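Side-chain contacts in TOG array regulator of axonemal microtubules protein 1 (Mus musculus, PDB 5DN7), which takes part in ciliogenesis and regulation of cilium length, binding microtubules and promoting their polymerization through TOG regions built of HEAT-type repeats: residues D77-F80 with K81-H84; L116-K120 with L121-Q125. All coordinates share one frame; numbering follows the deposited sequence.

Overall arrangement
Both contacts lie in TOG 2, a domain of HEAT-type repeats stacked into a solenoid, and each sits where an intra-repeat loop turns into a second helix. Contact 1 comes first along the chain, at the start of helix 80-97 in the repeat predicted as HEAT 5; contact 2 follows at the start of helix 121-138 in the one predicted as HEAT 6. Their centres are about 11 Å apart on the same side of the chain's centre, and they touch directly: Phe80 CD2 packs on Lys120 CD at 3.5 Å, and His84 CA on Ile123 CD1 at 3.6 Å, so the two predicted repeats touch, among other places, at these helix starts. In this protein the TOG regions mediate microtubule interaction.

Contact 1: D77-F80 with K81-H84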
# COMPACT_ATOMS: atom_id res chain seq x y z
N ASP A 77 -9.43 2.45 15.96
CA ASP A 77 -10.29 3.51 16.45
C ASP A 77 -11.42 3.84 15.49
O ASP A 77 -11.21 3.86 14.27
CB ASP A 77 -9.48 4.77 16.71
CG ASP A 77 -10.02 5.57 17.86
OD1 ASP A 77 -11.01 6.31 17.68
OD2 ASP A 77 -9.44 5.45 18.97
N SER A 78 -12.61 4.11 16.03
CA SER A 78 -13.74 4.53 15.21
C SER A 78 -13.57 5.94 14.69
O SER A 78 -14.17 6.31 13.69
CB SER A 78 -15.06 4.44 15.99
OG SER A 78 -15.39 3.09 16.28
N ASN A 79 -12.76 6.72 15.40
CA ASN A 79 -12.51 8.10 15.02
C ASN A 79 -11.35 8.21 14.03
O ASN A 79 -10.21 7.96 14.39
CB ASN A 79 -12.22 8.94 16.26
CG ASN A 79 -11.77 10.34 15.92
OD1 ASN A 79 -12.18 10.91 14.91
ND2 ASN A 79 -10.94 10.92 16.79
N PHE A 80 -11.65 8.61 12.80
CA PHE A 80 -10.65 8.61 11.73
C PHE A 80 -9.50 9.56 12.00
O PHE A 80 -8.47 9.43 11.37
CB PHE A 80 -11.26 8.95 10.36
CG PHE A 80 -11.46 10.42 10.13
CD1 PHE A 80 -12.59 11.06 10.60
CD2 PHE A 80 -10.50 11.16 9.45
CE1 PHE A 80 -12.77 12.44 10.39
CE2 PHE A 80 -10.66 12.51 9.24
CZ PHE A 80 -11.80 13.16 9.70
N LYS A 81 -9.68 10.52 12.90
CA LYS A 81 -8.61 11.48 13.19
C LYS A 81 -7.53 10.83 14.07
O LYS A 81 -6.33 11.15 13.95
CB LYS A 81 -9.17 12.73 13.88
CG LYS A 81 -10.22 13.48 13.05
CD LYS A 81 -10.95 14.53 13.90
CE LYS A 81 -11.85 15.42 13.03
NZ LYS A 81 -12.93 16.08 13.83
N VAL A 82 -7.97 9.93 14.94
CA VAL A 82 -7.07 9.08 15.70
C VAL A 82 -6.31 8.15 14.75
O VAL A 82 -5.11 8.02 14.84
CB VAL A 82 -7.81 8.24 16.75
CG1 VAL A 82 -6.86 7.23 17.38
CG2 VAL A 82 -8.40 9.14 17.82
N VAL A 83 -7.03 7.54 13.82
CA VAL A 83 -6.39 6.69 12.83
C VAL A 83 -5.33 7.48 12.06
O VAL A 83 -4.20 7.01 11.89
CB VAL A 83 -7.42 6.10 11.84
CG1 VAL A 83 -6.71 5.33 10.75
CG2 VAL A 83 -8.39 5.21 12.58
N HIS A 84 -5.69 8.69 11.62
CA HIS A 84 -4.80 9.55 10.86
C HIS A 84 -3.53 9.87 11.65
O HIS A 84 -2.41 9.70 11.13
CB HIS A 84 -5.51 10.85 10.45
CG HIS A 84 -4.60 11.84 9.79
ND1 HIS A 84 -4.08 12.94 10.45
CD2 HIS A 84 -4.09 11.88 8.53
CE1 HIS A 84 -3.30 13.61 9.63
NE2 HIS A 84 -3.28 13.00 8.46
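Asn79 O receives two amides of the first helical turn: Val83 N at 3.3 Å, nearly straight (164°), and Val82 N in a weak, bent bond. The same residue is the N-cap, its side-chain OD1 accepting weakly from Lys81 N at 3.2 Å. With CG anti to the backbone N (chi1 173°), the amide of Asn79 folds back over the helix start, where Asn79 ND2 also lies 3.3 Å from Val82 CG2. One residue on, Phe80 O accepts from His84 N at 2.9 Å.

The loop before the cap is shaped by an Asx turn, in which Asp77 OD1 takes Asn79 N at 2.9 Å through its anti lone pair. The carboxylate of Asp77 crosses Val82 at about a right angle, with Asp77 OD2 3.5 Å from Val82 CG1, while OD2 also forms a salt bridge with Arg40. With Asp77 cut back to an alanine, Asn79 N would probably lose its acceptor and Arg40 its charge partner, and the loop could shift at the cap.

Phe80 turns one ring face to Lys81, whose CG makes a CH-pi contact 3.8 Å from the Phe80 ring centroid, 15° off the normal.

Around this helix start in a predicted HEAT repeat, Val82 and Asn79 pack against helix 40-52, whereas Val83 and His84 face helix 121-138, joining the repeat to both neighbours.

Contact 2: L116-K120 with L121-Q125; sequences LADNK and LVIKQ
Lys120 O and Lys124 N form the first main-chain link between the loop 116-120 and segment 121-125, the start of helix 121-138: the bond is 3.0 Å long, with an angle of 177° at the hydrogen. Lys120, still extended, is the N-cap residue before the helix, whereas the residues after it are helical. Just before it, Lys120 N donates weakly to Asp118 O, closing a tight bend round Asn119.

Among the side chains, Asp118 and Ile123 meet most closely, crossing at about a right angle. CG of Asp118 stands anti to the backbone N (chi1 -176°), which swings the carboxylate to the helix start and brings Asp118 OD2 to 3.2 Å from Ile123 CG1. The other oxygen, Asp118 OD1, forms a salt bridge with Lys120 NZ, long at 3.4 Å and weak as a hydrogen bond. Lys120 reaches it by an extended chain that bends at its last torsion (chi4 61°), while Lys120 CB lies 4.1 Å from Ile123 CG1. Leu87 of helix 80-97 also packs against Ile123.

Chemically, the carboxylate is divided between an apolar neighbour and a cation. Its negative charge, close to the N-terminus of helix 121-138, probably interacts favourably with the helix dipole, and the lysine would partly balance it, in keeping with a surface contact at the loop-to-helix turn within the predicted sixth HEAT repeat.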
# COMPACT_ATOMS: atom_id res chain seq x y z
N LEU A 116 -6.74 0.70 4.54
CA LEU A 116 -7.07 0.87 3.13
C LEU A 116 -8.59 0.89 2.86
O LEU A 116 -9.03 1.36 1.81
CB LEU A 116 -6.45 -0.24 2.30
CG LEU A 116 -4.93 -0.40 2.22
CD1 LEU A 116 -4.67 -1.50 1.22
CD2 LEU A 116 -4.24 0.89 1.80
N ALA A 117 -9.36 0.35 3.80
CA ALA A 117 -10.81 0.36 3.70
C ALA A 117 -11.36 1.75 3.91
O ALA A 117 -12.52 2.03 3.56
CB ALA A 117 -11.43 -0.59 4.71
N ASP A 118 -10.54 2.62 4.49
CA ASP A 118 -10.99 3.95 4.87
C ASP A 118 -10.83 4.92 3.71
O ASP A 118 -9.72 5.23 3.29
CB ASP A 118 -10.22 4.44 6.11
CG ASP A 118 -10.72 5.79 6.61
OD1 ASP A 118 -11.68 6.35 6.02
OD2 ASP A 118 -10.16 6.28 7.62
N ASN A 119 -11.96 5.39 3.20
CA ASN A 119 -12.00 6.11 1.95
C ASN A 119 -11.69 7.60 2.10
O ASN A 119 -12.33 8.43 1.47
CB ASN A 119 -13.39 5.93 1.31
CG ASN A 119 -13.41 6.32 -0.15
OD1 ASN A 119 -12.45 6.05 -0.88
ND2 ASN A 119 -14.49 6.98 -0.58
N LYS A 120 -10.73 7.95 2.94
CA LYS A 120 -10.46 9.36 3.20
C LYS A 120 -9.10 9.77 2.68
O LYS A 120 -8.11 9.06 2.86
CB LYS A 120 -10.59 9.67 4.70
CG LYS A 120 -12.02 9.49 5.23
CD LYS A 120 -12.11 9.80 6.71
CE LYS A 120 -13.57 9.76 7.21
NZ LYS A 120 -14.21 8.42 7.05
N LEU A 121 -9.07 10.93 2.04
CA LEU A 121 -7.85 11.41 1.45
C LEU A 121 -6.73 11.60 2.48
O LEU A 121 -5.58 11.29 2.17
CB LEU A 121 -8.11 12.71 0.68
CG LEU A 121 -6.97 13.36 -0.09
CD1 LEU A 121 -7.48 14.05 -1.37
CD2 LEU A 121 -6.23 14.37 0.80
N VAL A 122 -7.00 12.10 3.68
CA VAL A 122 -5.89 12.30 4.64
C VAL A 122 -5.22 10.95 5.01
O VAL A 122 -3.96 10.79 5.08
CB VAL A 122 -6.35 13.06 5.92
CG1 VAL A 122 -6.48 14.57 5.66
CG2 VAL A 122 -7.63 12.49 6.46
N ILE A 123 -6.08 9.95 5.18
CA ILE A 123 -5.66 8.59 5.43
C ILE A 123 -4.78 8.08 4.29
O ILE A 123 -3.65 7.69 4.52
CB ILE A 123 -6.87 7.67 5.65
CG1 ILE A 123 -7.59 8.08 6.93
CG2 ILE A 123 -6.44 6.21 5.72
CD1 ILE A 123 -6.66 8.35 8.07
N LYS A 124 -5.32 8.12 3.07
CA LYS A 124 -4.59 7.70 1.88
C LYS A 124 -3.23 8.42 1.72
O LYS A 124 -2.24 7.81 1.31
CB LYS A 124 -5.45 7.91 0.64
CG LYS A 124 -4.75 7.54 -0.65
CD LYS A 124 -5.70 7.53 -1.84
CE LYS A 124 -4.90 7.47 -3.14
NZ LYS A 124 -5.71 7.80 -4.37
N GLN A 125 -3.18 9.71 2.06
CA GLN A 125 -1.90 10.43 2.08
C GLN A 125 -0.89 9.69 2.96
O GLN A 125 0.24 9.37 2.53
CB GLN A 125 -2.06 11.86 2.60
CG GLN A 125 -2.47 12.88 1.57
CD GLN A 125 -2.78 14.23 2.19
OE1 GLN A 125 -2.75 14.40 3.42
NE2 GLN A 125 -3.11 15.21 1.34